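Local atomic coordinates of chorismate synthase (Campylobacter jejuni, PDB entry 1SQ1), a protein that catalyses, with reduced FMN, the elimination of phosphate from 5-enolpyruvylshikimate-3-phosphate to yield chorismate, the branch point of aromatic amino acid biosynthesis. Residues A[154-159]-A[203-208]; A[191-196]-A[321-326]; A[216-221]-A[279-284]; A[224-229]-A[338-343]. All coordinates share one frame; numbering follows the deposited sequence.

Interaction 1 (A[154-159]-A[203-208])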
loop_
_atom_site.group_PDB
_atom_site.type_symbol
_atom_site.label_atom_id
_atom_site.label_comp_id
_atom_site.label_asym_id
_atom_site.label_seq_id
_atom_site.Cartn_x
_atom_site.Cartn_y
_atom_site.Cartn_z
ATOM N N PHE A 154 -7.114 -32.960 -11.119
ATOM C CA PHE A 154 -6.785 -33.767 -12.281
ATOM C C PHE A 154 -5.691 -34.762 -11.991
ATOM O O PHE A 154 -5.355 -35.591 -12.836
ATOM C CB PHE A 154 -6.389 -32.893 -13.468
ATOM C CG PHE A 154 -5.046 -32.224 -13.352
ATOM C CD1 PHE A 154 -3.934 -32.748 -14.009
ATOM C CD2 PHE A 154 -4.920 -30.987 -12.719
ATOM C CE1 PHE A 154 -2.711 -32.030 -14.056
ATOM C CE2 PHE A 154 -3.708 -30.266 -12.760
ATOM C CZ PHE A 154 -2.605 -30.789 -13.432
ATOM N N GLY A 155 -5.146 -34.693 -10.784
ATOM C CA GLY A 155 -4.092 -35.606 -10.402
ATOM C C GLY A 155 -4.126 -35.880 -8.917
ATOM O O GLY A 155 -4.339 -34.975 -8.106
ATOM N N VAL A 156 -3.945 -37.143 -8.560
ATOM C CA VAL A 156 -3.914 -37.542 -7.163
ATOM C C VAL A 156 -2.873 -38.640 -7.011
ATOM O O VAL A 156 -3.018 -39.728 -7.564
ATOM C CB VAL A 156 -5.265 -38.078 -6.682
ATOM C CG1 VAL A 156 -5.116 -38.639 -5.275
ATOM C CG2 VAL A 156 -6.311 -36.968 -6.717
ATOM N N GLY A 157 -1.817 -38.347 -6.263
ATOM C CA GLY A 157 -0.769 -39.327 -6.077
ATOM C C GLY A 157 -0.058 -39.555 -7.392
ATOM O O GLY A 157 0.228 -38.610 -8.122
ATOM N N THR A 158 0.222 -40.818 -7.690
ATOM C CA THR A 158 0.907 -41.204 -8.917
ATOM C C THR A 158 -0.073 -41.231 -10.107
ATOM O O THR A 158 0.321 -41.457 -11.255
ATOM C CB THR A 158 1.597 -42.589 -8.734
ATOM O OG1 THR A 158 0.627 -43.577 -8.364
ATOM C CG2 THR A 158 2.634 -42.507 -7.625
ATOM N N PHE A 159 -1.350 -40.979 -9.829
ATOM C CA PHE A 159 -2.381 -40.953 -10.864
ATOM C C PHE A 159 -2.555 -39.536 -11.391
ATOM O O PHE A 159 -3.162 -38.700 -10.732
ATOM C CB PHE A 159 -3.701 -41.435 -10.279
ATOM C CG PHE A 159 -3.629 -42.818 -9.729
ATOM C CD1 PHE A 159 -3.495 -43.905 -10.583
ATOM C CD2 PHE A 159 -3.630 -43.033 -8.360
ATOM C CE1 PHE A 159 -3.359 -45.188 -10.085
ATOM C CE2 PHE A 159 -3.494 -44.311 -7.851
ATOM C CZ PHE A 159 -3.357 -45.395 -8.718
ATOM N N VAL A 203 -1.775 -37.634 0.905
ATOM C CA VAL A 203 -1.293 -37.669 -0.476
ATOM C C VAL A 203 -1.497 -36.338 -1.180
ATOM O O VAL A 203 -2.500 -35.671 -0.958
ATOM C CB VAL A 203 -2.013 -38.754 -1.295
ATOM C CG1 VAL A 203 -3.505 -38.541 -1.213
ATOM C CG2 VAL A 203 -1.544 -38.710 -2.743
ATOM N N GLY A 204 -0.545 -35.965 -2.034
ATOM C CA GLY A 204 -0.646 -34.713 -2.768
ATOM C C GLY A 204 -1.710 -34.739 -3.854
ATOM O O GLY A 204 -2.400 -35.746 -4.023
ATOM N N ALA A 205 -1.847 -33.630 -4.583
ATOM C CA ALA A 205 -2.828 -33.511 -5.669
ATOM C C ALA A 205 -2.507 -32.349 -6.617
ATOM O O ALA A 205 -1.864 -31.382 -6.220
ATOM C CB ALA A 205 -4.228 -33.339 -5.091
ATOM N N ALA A 206 -2.950 -32.460 -7.868
ATOM C CA ALA A 206 -2.727 -31.425 -8.877
ATOM C C ALA A 206 -4.056 -30.769 -9.294
ATOM O O ALA A 206 -4.944 -31.433 -9.841
ATOM C CB ALA A 206 -2.039 -32.024 -10.085
ATOM N N VAL A 207 -4.188 -29.469 -9.033
ATOM C CA VAL A 207 -5.409 -28.753 -9.370
ATOM C C VAL A 207 -5.337 -27.979 -10.672
ATOM O O VAL A 207 -4.280 -27.459 -11.042
ATOM C CB VAL A 207 -5.802 -27.788 -8.258
ATOM C CG1 VAL A 207 -6.916 -26.885 -8.731
ATOM C CG2 VAL A 207 -6.243 -28.577 -7.040
ATOM N N PHE A 208 -6.475 -27.915 -11.362
ATOM C CA PHE A 208 -6.583 -27.202 -12.632
ATOM C C PHE A 208 -7.640 -26.099 -12.567
ATOM O O PHE A 208 -8.820 -26.369 -12.348
ATOM C CB PHE A 208 -6.956 -28.165 -13.757
ATOM C CG PHE A 208 -7.100 -27.502 -15.097
ATOM C CD1 PHE A 208 -6.002 -26.922 -15.724
ATOM C CD2 PHE A 208 -8.337 -27.449 -15.733
ATOM C CE1 PHE A 208 -6.133 -26.299 -16.970
ATOM C CE2 PHE A 208 -8.475 -26.827 -16.977
ATOM C CZ PHE A 208 -7.373 -26.253 -17.595
#
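A206 supplies the bump and the ring of F154 the plate it presses on. The methyl CB of A206 sits over one ring face, toward the rim, 3.8 Å from the centroid of the F154 ring, a CH-pi contact. In F154, chi1 of 72° sets CG between N and carbonyl carbon, and chi2 of 100° turns one ring face to A206 CB. V207 O lies at the ring edge near its plane, and F208 CB closes in obliquely on F154 CD2 at 3.6 Å. A classic beta bulge underlies this: F154 and G155 both face A206. F154 N gives A206 O a nearly straight bond of 2.9 Å, G155 N adds a weak one, and A206 N returns to G155 O at 2.9 Å. Beyond, a type II' turn runs from V156 to F159, and in the hollow over G157 rests V203 CG2, 3.5 Å from G157 CA. F168 meets the rings of both F154 and F208, while the backbone of G204 bonds to the second subunit. Amid this buried, apolar packing, main-chain polarity is met partly across the bulge and partly by the next strand, A205 bonding F292 and V207 bonding T290.

Interaction 2 (A[191-196]-A[321-326])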
loop_
_atom_site.group_PDB
_atom_site.type_symbol
_atom_site.label_atom_id
_atom_site.label_comp_id
_atom_site.label_asym_id
_atom_site.label_seq_id
_atom_site.Cartn_x
_atom_site.Cartn_y
_atom_site.Cartn_z
ATOM N N ASN A 191 -9.747 -44.211 -4.593
ATOM C CA ASN A 191 -9.035 -45.337 -4.025
ATOM C C ASN A 191 -7.731 -44.846 -3.409
ATOM O O ASN A 191 -7.442 -45.137 -2.247
ATOM C CB ASN A 191 -8.765 -46.350 -5.137
ATOM C CG ASN A 191 -7.586 -47.232 -4.843
ATOM O OD1 ASN A 191 -6.678 -47.368 -5.668
ATOM N ND2 ASN A 191 -7.584 -47.841 -3.666
ATOM N N GLU A 192 -6.955 -44.093 -4.192
ATOM C CA GLU A 192 -5.669 -43.551 -3.740
ATOM C C GLU A 192 -5.840 -42.739 -2.462
ATOM O O GLU A 192 -5.014 -42.817 -1.553
ATOM C CB GLU A 192 -5.051 -42.670 -4.836
ATOM C CG GLU A 192 -3.830 -41.865 -4.393
ATOM C CD GLU A 192 -2.616 -42.729 -4.124
ATOM O OE1 GLU A 192 -1.565 -42.192 -3.712
ATOM O OE2 GLU A 192 -2.705 -43.954 -4.332
ATOM N N ILE A 193 -6.919 -41.961 -2.402
ATOM C CA ILE A 193 -7.217 -41.132 -1.241
ATOM C C ILE A 193 -7.622 -42.008 -0.057
ATOM O O ILE A 193 -7.086 -41.877 1.045
ATOM C CB ILE A 193 -8.354 -40.121 -1.559
ATOM C CG1 ILE A 193 -7.822 -39.044 -2.515
ATOM C CG2 ILE A 193 -8.903 -39.508 -0.267
ATOM C CD1 ILE A 193 -8.861 -38.022 -2.949
ATOM N N LEU A 194 -8.576 -42.899 -0.295
ATOM C CA LEU A 194 -9.045 -43.810 0.740
ATOM C C LEU A 194 -7.822 -44.571 1.281
ATOM O O LEU A 194 -7.577 -44.602 2.494
ATOM C CB LEU A 194 -10.063 -44.787 0.141
ATOM C CG LEU A 194 -11.336 -45.090 0.934
ATOM C CD1 LEU A 194 -12.232 -45.992 0.108
ATOM C CD2 LEU A 194 -11.002 -45.747 2.259
ATOM N N ASN A 195 -7.046 -45.173 0.380
ATOM C CA ASN A 195 -5.864 -45.913 0.789
ATOM C C ASN A 195 -4.991 -45.039 1.674
ATOM O O ASN A 195 -4.535 -45.473 2.727
ATOM C CB ASN A 195 -5.061 -46.364 -0.429
ATOM C CG ASN A 195 -3.934 -47.308 -0.060
ATOM O OD1 ASN A 195 -4.175 -48.432 0.374
ATOM N ND2 ASN A 195 -2.697 -46.852 -0.220
ATOM N N ALA A 196 -4.763 -43.804 1.238
ATOM C CA ALA A 196 -3.945 -42.865 1.994
ATOM C C ALA A 196 -4.568 -42.578 3.361
ATOM O O ALA A 196 -3.853 -42.349 4.340
ATOM C CB ALA A 196 -3.773 -41.573 1.215
ATOM N N ASP A 321 -7.193 -34.810 6.931
ATOM C CA ASP A 321 -7.441 -34.711 5.500
ATOM C C ASP A 321 -6.332 -35.437 4.745
ATOM O O ASP A 321 -5.210 -34.937 4.635
ATOM C CB ASP A 321 -7.505 -33.245 5.043
ATOM C CG ASP A 321 -8.225 -33.081 3.704
ATOM O OD1 ASP A 321 -8.143 -34.005 2.861
ATOM O OD2 ASP A 321 -8.860 -32.024 3.490
ATOM N N PRO A 322 -6.634 -36.638 4.227
ATOM C CA PRO A 322 -5.675 -37.448 3.478
ATOM C C PRO A 322 -5.303 -36.834 2.137
ATOM O O PRO A 322 -4.372 -37.285 1.474
ATOM C CB PRO A 322 -6.408 -38.772 3.324
ATOM C CG PRO A 322 -7.831 -38.344 3.225
ATOM C CD PRO A 322 -7.923 -37.342 4.342
ATOM N N CYS A 323 -6.044 -35.809 1.734
ATOM C CA CYS A 323 -5.781 -35.139 0.468
ATOM C C CYS A 323 -6.437 -33.778 0.458
ATOM O O CYS A 323 -7.553 -33.624 -0.033
ATOM C CB CYS A 323 -6.321 -35.959 -0.697
ATOM S SG CYS A 323 -6.018 -35.173 -2.283
ATOM N N VAL A 324 -5.731 -32.788 0.986
ATOM C CA VAL A 324 -6.266 -31.440 1.068
ATOM C C VAL A 324 -6.308 -30.740 -0.285
ATOM O O VAL A 324 -6.871 -29.660 -0.412
ATOM C CB VAL A 324 -5.452 -30.598 2.077
ATOM C CG1 VAL A 324 -4.043 -30.336 1.544
ATOM C CG2 VAL A 324 -6.179 -29.308 2.378
ATOM N N GLY A 325 -5.710 -31.357 -1.297
ATOM C CA GLY A 325 -5.729 -30.770 -2.626
ATOM C C GLY A 325 -7.138 -30.735 -3.205
ATOM O O GLY A 325 -7.400 -30.038 -4.185
ATOM N N VAL A 326 -8.055 -31.494 -2.616
ATOM C CA VAL A 326 -9.426 -31.496 -3.097
ATOM C C VAL A 326 -10.081 -30.219 -2.604
ATOM O O VAL A 326 -10.560 -29.431 -3.410
ATOM C CB VAL A 326 -10.213 -32.728 -2.594
ATOM C CG1 VAL A 326 -11.701 -32.536 -2.845
ATOM C CG2 VAL A 326 -9.736 -33.972 -3.323
#
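I193 reaches P322, C323 and V326 because of how its branches are set. With chi1 at -71°, CG2 stands anti to the backbone N and CG1 anti to the carbonyl carbon; chi2 of 178° then extends CD1 outward from the helix. CG2 meets P322 CG at 3.8 Å, the two side chains crossing at about a right angle. CG1 lies 3.9 Å from C323 CB, and CD1 touches V326 CG2 more loosely, at 4.2 Å. C323 holds SG anti to its own N, near the same CD1. One turn further on, A196 CB faces P322 CB at 4.4 Å. No hydrogen bond crosses, so the fit rests on apolar shape alone. The receiving chain is held from within: D321 OD1 accepts from C323 N at 3.0 Å on its anti side, forming an Asx turn. D321 O bonds to T295 OG1, and P322 pairs with V203 through the backbone. R255 of the second subunit packs on A196. The arrangement is a helix, 186-198, docked on an Asx turn just before helix 325-346, close to T295 and R319, which are predicted to bind FMN in chorismate synthase.

Interaction 3 (A[216-221]-A[279-284]); sequences IGLGEV and GISNGE
S281 and the chain from G217 to L218 are held together by three hydrogen bonds. G217 N points almost straight at S281 O, 3.0 Å away with 174° at the hydrogen. S281 N answers to L218 O at 3.1 Å. The third bond uses a side chain: S281 OG, placed by chi1 of 59° between its own N and carbonyl carbon, accepts from L218 N at 3.0 Å, with a more bent 137°. The same OG also bonds to L215 O, so the hydroxyl links two points of the facing loop and its rotation is set by both.

Apolar groups flank this core. I216 lays CG1 against N282 O at 3.4 Å, and its CD1 follows alongside the same carbonyl. I280 rests CG2 3.6 Å from G219 O, with CD1 near G217 N, while V221 CB meets I280 CG2 loosely. The chain passes through G217, G219, G279 and G283, all with positive phi, where a CB would press on the carbonyl O of the preceding residue.

Further out, N282 OD1 accepts from E284 N at 2.8 Å, an Asx turn. The backbone of N282 is tied to G275 and that of G279 to L226, while L218 packs on C343 and on Y359 of the third subunit. Thus the loop between strand 205-212 and helix 226-235 lies along strand 280-281, which pairs antiparallel with 276-277, away from the predicted FMN residues. Chemically, the join is mainly one of backbone polarity, with a serine hydroxyl doing double duty and, by inference, glycine at G219 and more mildly G283 letting the chains approach.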
loop_
_atom_site.group_PDB
_atom_site.type_symbol
_atom_site.label_atom_id
_atom_site.label_comp_id
_atom_site.label_asym_id
_atom_site.label_seq_id
_atom_site.Cartn_x
_atom_site.Cartn_y
_atom_site.Cartn_z
ATOM N N ILE A 216 -9.606 -8.371 -22.062
ATOM C CA ILE A 216 -8.223 -8.128 -22.467
ATOM C C ILE A 216 -7.645 -6.971 -21.672
ATOM O O ILE A 216 -8.351 -6.033 -21.344
ATOM C CB ILE A 216 -8.121 -7.801 -23.976
ATOM C CG1 ILE A 216 -8.261 -9.082 -24.798
ATOM C CG2 ILE A 216 -6.787 -7.134 -24.295
ATOM C CD1 ILE A 216 -8.244 -8.850 -26.285
ATOM N N GLY A 217 -6.366 -7.049 -21.333
ATOM C CA GLY A 217 -5.763 -5.965 -20.584
ATOM C C GLY A 217 -5.840 -6.057 -19.071
ATOM O O GLY A 217 -5.387 -5.146 -18.390
ATOM N N LEU A 218 -6.419 -7.125 -18.535
ATOM C CA LEU A 218 -6.474 -7.276 -17.090
ATOM C C LEU A 218 -5.069 -7.556 -16.553
ATOM O O LEU A 218 -4.448 -8.558 -16.902
ATOM C CB LEU A 218 -7.413 -8.412 -16.712
ATOM C CG LEU A 218 -8.882 -8.064 -16.908
ATOM C CD1 LEU A 218 -9.753 -9.242 -16.516
ATOM C CD2 LEU A 218 -9.225 -6.851 -16.058
ATOM N N GLY A 219 -4.567 -6.667 -15.705
ATOM C CA GLY A 219 -3.238 -6.841 -15.157
ATOM C C GLY A 219 -2.422 -5.573 -15.259
ATOM O O GLY A 219 -2.334 -4.963 -16.323
ATOM N N GLU A 220 -1.827 -5.178 -14.138
ATOM C CA GLU A 220 -1.000 -3.972 -14.051
ATOM C C GLU A 220 0.458 -4.285 -14.356
ATOM O O GLU A 220 1.189 -4.746 -13.483
ATOM C CB GLU A 220 -1.097 -3.377 -12.645
ATOM C CG GLU A 220 -2.433 -2.714 -12.332
ATOM C CD GLU A 220 -2.727 -1.556 -13.266
ATOM O OE1 GLU A 220 -3.744 -1.625 -13.995
ATOM O OE2 GLU A 220 -1.942 -0.575 -13.257
ATOM N N VAL A 221 0.879 -4.005 -15.581
ATOM C CA VAL A 221 2.239 -4.294 -15.992
ATOM C C VAL A 221 3.324 -3.680 -15.125
ATOM O O VAL A 221 3.186 -2.578 -14.569
ATOM C CB VAL A 221 2.518 -3.861 -17.431
ATOM C CG1 VAL A 221 2.973 -2.413 -17.464
ATOM C CG2 VAL A 221 3.575 -4.752 -18.030
ATOM N N GLY A 279 2.260 -10.119 -18.943
ATOM C CA GLY A 279 1.697 -9.857 -17.632
ATOM C C GLY A 279 0.283 -9.345 -17.688
ATOM O O GLY A 279 -0.319 -9.032 -16.665
ATOM N N ILE A 280 -0.254 -9.246 -18.895
ATOM C CA ILE A 280 -1.620 -8.777 -19.056
ATOM C C ILE A 280 -2.351 -9.861 -19.838
ATOM O O ILE A 280 -1.735 -10.541 -20.675
ATOM C CB ILE A 280 -1.659 -7.390 -19.782
ATOM C CG1 ILE A 280 -1.305 -7.530 -21.255
ATOM C CG2 ILE A 280 -0.643 -6.447 -19.144
ATOM C CD1 ILE A 280 -2.514 -7.728 -22.156
ATOM N N SER A 281 -3.639 -10.044 -19.536
ATOM C CA SER A 281 -4.468 -11.064 -20.195
ATOM C C SER A 281 -4.687 -10.693 -21.651
ATOM O O SER A 281 -4.857 -9.516 -21.964
ATOM C CB SER A 281 -5.820 -11.194 -19.490
ATOM O OG SER A 281 -6.513 -9.965 -19.488
ATOM N N ASN A 282 -4.687 -11.692 -22.535
ATOM C CA ASN A 282 -4.856 -11.460 -23.970
ATOM C C ASN A 282 -6.234 -11.843 -24.519
ATOM O O ASN A 282 -6.462 -11.782 -25.727
ATOM C CB ASN A 282 -3.794 -12.239 -24.743
ATOM C CG ASN A 282 -4.027 -13.736 -24.697
ATOM O OD1 ASN A 282 -4.982 -14.213 -24.072
ATOM N ND2 ASN A 282 -3.159 -14.490 -25.367
ATOM N N GLY A 283 -7.146 -12.248 -23.642
ATOM C CA GLY A 283 -8.467 -12.639 -24.093
ATOM C C GLY A 283 -8.678 -14.140 -23.999
ATOM O O GLY A 283 -9.750 -14.603 -23.612
ATOM N N GLU A 284 -7.657 -14.918 -24.344
ATOM C CA GLU A 284 -7.783 -16.368 -24.282
ATOM C C GLU A 284 -8.104 -16.861 -22.878
ATOM O O GLU A 284 -7.935 -16.138 -21.902
ATOM C CB GLU A 284 -6.504 -17.021 -24.790
ATOM C CG GLU A 284 -6.273 -16.789 -26.263
ATOM C CD GLU A 284 -7.386 -17.367 -27.126
ATOM O OE1 GLU A 284 -8.117 -16.583 -27.782
ATOM O OE2 GLU A 284 -7.537 -18.611 -27.140
#

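Interaction 4 (A[224-229]-A[338-343])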
loop_
_atom_site.group_PDB
_atom_site.type_symbol
_atom_site.label_atom_id
_atom_site.label_comp_id
_atom_site.label_asym_id
_atom_site.label_seq_id
_atom_site.Cartn_x
_atom_site.Cartn_y
_atom_site.Cartn_z
ATOM N N ASP A 224 2.711 -5.821 -10.929
ATOM C CA ASP A 224 1.392 -6.233 -10.455
ATOM C C ASP A 224 0.683 -6.917 -11.617
ATOM O O ASP A 224 -0.519 -6.753 -11.835
ATOM C CB ASP A 224 0.574 -5.049 -9.922
ATOM C CG ASP A 224 -0.495 -5.490 -8.909
ATOM O OD1 ASP A 224 -0.338 -6.588 -8.325
ATOM O OD2 ASP A 224 -1.471 -4.738 -8.681
ATOM N N LYS A 225 1.478 -7.694 -12.350
ATOM C CA LYS A 225 1.044 -8.456 -13.507
ATOM C C LYS A 225 0.046 -9.535 -13.097
ATOM O O LYS A 225 0.102 -10.060 -11.985
ATOM C CB LYS A 225 2.269 -9.090 -14.165
ATOM C CG LYS A 225 3.356 -8.089 -14.551
ATOM C CD LYS A 225 4.459 -8.796 -15.319
ATOM C CE LYS A 225 5.340 -7.826 -16.079
ATOM N NZ LYS A 225 6.375 -8.556 -16.881
ATOM N N LEU A 226 -0.866 -9.868 -14.001
ATOM C CA LEU A 226 -1.865 -10.866 -13.703
ATOM C C LEU A 226 -1.258 -12.216 -13.319
ATOM O O LEU A 226 -1.779 -12.903 -12.440
ATOM C CB LEU A 226 -2.822 -11.029 -14.880
ATOM C CG LEU A 226 -3.902 -12.057 -14.538
ATOM C CD1 LEU A 226 -4.723 -11.559 -13.359
ATOM C CD2 LEU A 226 -4.767 -12.317 -15.741
ATOM N N ASP A 227 -0.168 -12.622 -13.963
ATOM C CA ASP A 227 0.427 -13.906 -13.581
ATOM C C ASP A 227 1.057 -13.785 -12.184
ATOM O O ASP A 227 0.880 -14.674 -11.345
ATOM C CB ASP A 227 1.444 -14.390 -14.629
ATOM C CG ASP A 227 2.345 -13.293 -15.115
ATOM O OD1 ASP A 227 3.136 -13.533 -16.048
ATOM O OD2 ASP A 227 2.255 -12.182 -14.563
ATOM N N SER A 228 1.769 -12.686 -11.925
ATOM C CA SER A 228 2.368 -12.460 -10.604
ATOM C C SER A 228 1.299 -12.609 -9.525
ATOM O O SER A 228 1.409 -13.454 -8.645
ATOM C CB SER A 228 2.958 -11.051 -10.485
ATOM O OG SER A 228 4.177 -10.918 -11.190
ATOM N N LYS A 229 0.270 -11.773 -9.596
ATOM C CA LYS A 229 -0.806 -11.813 -8.624
ATOM C C LYS A 229 -1.353 -13.209 -8.490
ATOM O O LYS A 229 -1.626 -13.667 -7.395
ATOM C CB LYS A 229 -1.942 -10.885 -9.046
ATOM C CG LYS A 229 -1.662 -9.409 -8.931
ATOM C CD LYS A 229 -2.748 -8.614 -9.630
ATOM C CE LYS A 229 -3.006 -7.309 -8.915
ATOM N NZ LYS A 229 -3.799 -7.528 -7.665
ATOM N N LEU A 338 -10.783 -13.443 -6.548
ATOM C CA LEU A 338 -10.384 -12.178 -5.929
ATOM C C LEU A 338 -9.416 -11.390 -6.803
ATOM O O LEU A 338 -9.613 -10.201 -7.055
ATOM C CB LEU A 338 -9.750 -12.430 -4.564
ATOM C CG LEU A 338 -10.693 -12.899 -3.445
ATOM C CD1 LEU A 338 -9.883 -13.655 -2.429
ATOM C CD2 LEU A 338 -11.411 -11.730 -2.780
ATOM N N VAL A 339 -8.368 -12.051 -7.273
ATOM C CA VAL A 339 -7.402 -11.373 -8.123
ATOM C C VAL A 339 -8.081 -10.754 -9.350
ATOM O O VAL A 339 -8.039 -9.536 -9.529
ATOM C CB VAL A 339 -6.302 -12.337 -8.593
ATOM C CG1 VAL A 339 -5.288 -11.592 -9.439
ATOM C CG2 VAL A 339 -5.627 -12.969 -7.390
ATOM N N LEU A 340 -8.710 -11.580 -10.193
ATOM C CA LEU A 340 -9.372 -11.063 -11.399
ATOM C C LEU A 340 -10.338 -9.910 -11.124
ATOM O O LEU A 340 -10.336 -8.914 -11.850
ATOM C CB LEU A 340 -10.112 -12.176 -12.143
ATOM C CG LEU A 340 -9.210 -13.100 -12.968
ATOM C CD1 LEU A 340 -10.047 -14.168 -13.619
ATOM C CD2 LEU A 340 -8.430 -12.301 -14.001
ATOM N N ALA A 341 -11.153 -10.036 -10.080
ATOM C CA ALA A 341 -12.096 -8.989 -9.741
ATOM C C ALA A 341 -11.325 -7.784 -9.257
ATOM O O ALA A 341 -11.858 -6.678 -9.194
ATOM C CB ALA A 341 -13.031 -9.465 -8.671
ATOM N N ASP A 342 -10.063 -8.000 -8.893
ATOM C CA ASP A 342 -9.222 -6.901 -8.430
ATOM C C ASP A 342 -8.618 -6.175 -9.646
ATOM O O ASP A 342 -8.676 -4.956 -9.717
ATOM C CB ASP A 342 -8.130 -7.430 -7.477
ATOM C CG ASP A 342 -7.260 -6.319 -6.872
ATOM O OD1 ASP A 342 -6.253 -6.669 -6.216
ATOM O OD2 ASP A 342 -7.563 -5.114 -7.042
ATOM N N CYS A 343 -8.075 -6.913 -10.614
ATOM C CA CYS A 343 -7.496 -6.270 -11.797
ATOM C C CYS A 343 -8.575 -5.559 -12.592
ATOM O O CYS A 343 -8.315 -4.561 -13.273
ATOM C CB CYS A 343 -6.848 -7.287 -12.732
ATOM S SG CYS A 343 -5.643 -8.379 -11.980
#
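L226 and K229, one turn apart, face the helix of V339, L340, D342 and C343. L226 has CG anti to its backbone N (chi1 -178°), and chi2 of 63° turns CD1 into the partner helix. There CD1 lies 3.6 Å from C343 SG and 3.8 Å from L340 CD2, with V339 CG1 slightly farther off; the two leucine side chains cross obliquely. K229 does two jobs along its length. Its CB touches V339 CG1 at 3.4 Å, and CD passes C343 SG at 3.7 Å. In this way the first turn of helix 226-235, with K225 at its N-cap, joins a layer of helices: it packs on helix 325-346, whose L340 also meets L142 of helix 128-143. Bends at chi3 and chi4 then carry K229 NZ to D342 OD1, a salt bridge of 3.0 Å. The amine comes from above the carboxylate plane, 59° out of it. D342, with CG anti to its N, is also held by the backbone of T6 to L8: OD1 accepts from T6 N, its main partner, and OD2 from R7 N and L8 N. D224 joins this network through a long and less certain ion pair with K229. S228 OG and K225 NZ bond instead to H232 O and G236 O of the second subunit.

The four contacts form two pairs well separated in the subunit; interaction 2 lies across the chain's centre from interactions 3 and 4. Interactions 1 and 2 have centres 9 Å apart and touch directly: V203 N lies 2.7 Å from P322 O, probably a hydrogen bond, and V156 CG1 packs on E192 CG. Interactions 3 and 4, likewise 9 Å apart between centres, meet where G279 O lies 2.8 Å from L226 N. Helix 325-346 spans the gap, starting in interaction 2 and passing through interaction 4, whose centres are 31 Å apart. The predicted FMN residues lie near the first pair: the side chain of P294 is about 4 Å from G204, and that of T295 about 6 Å from that of C323.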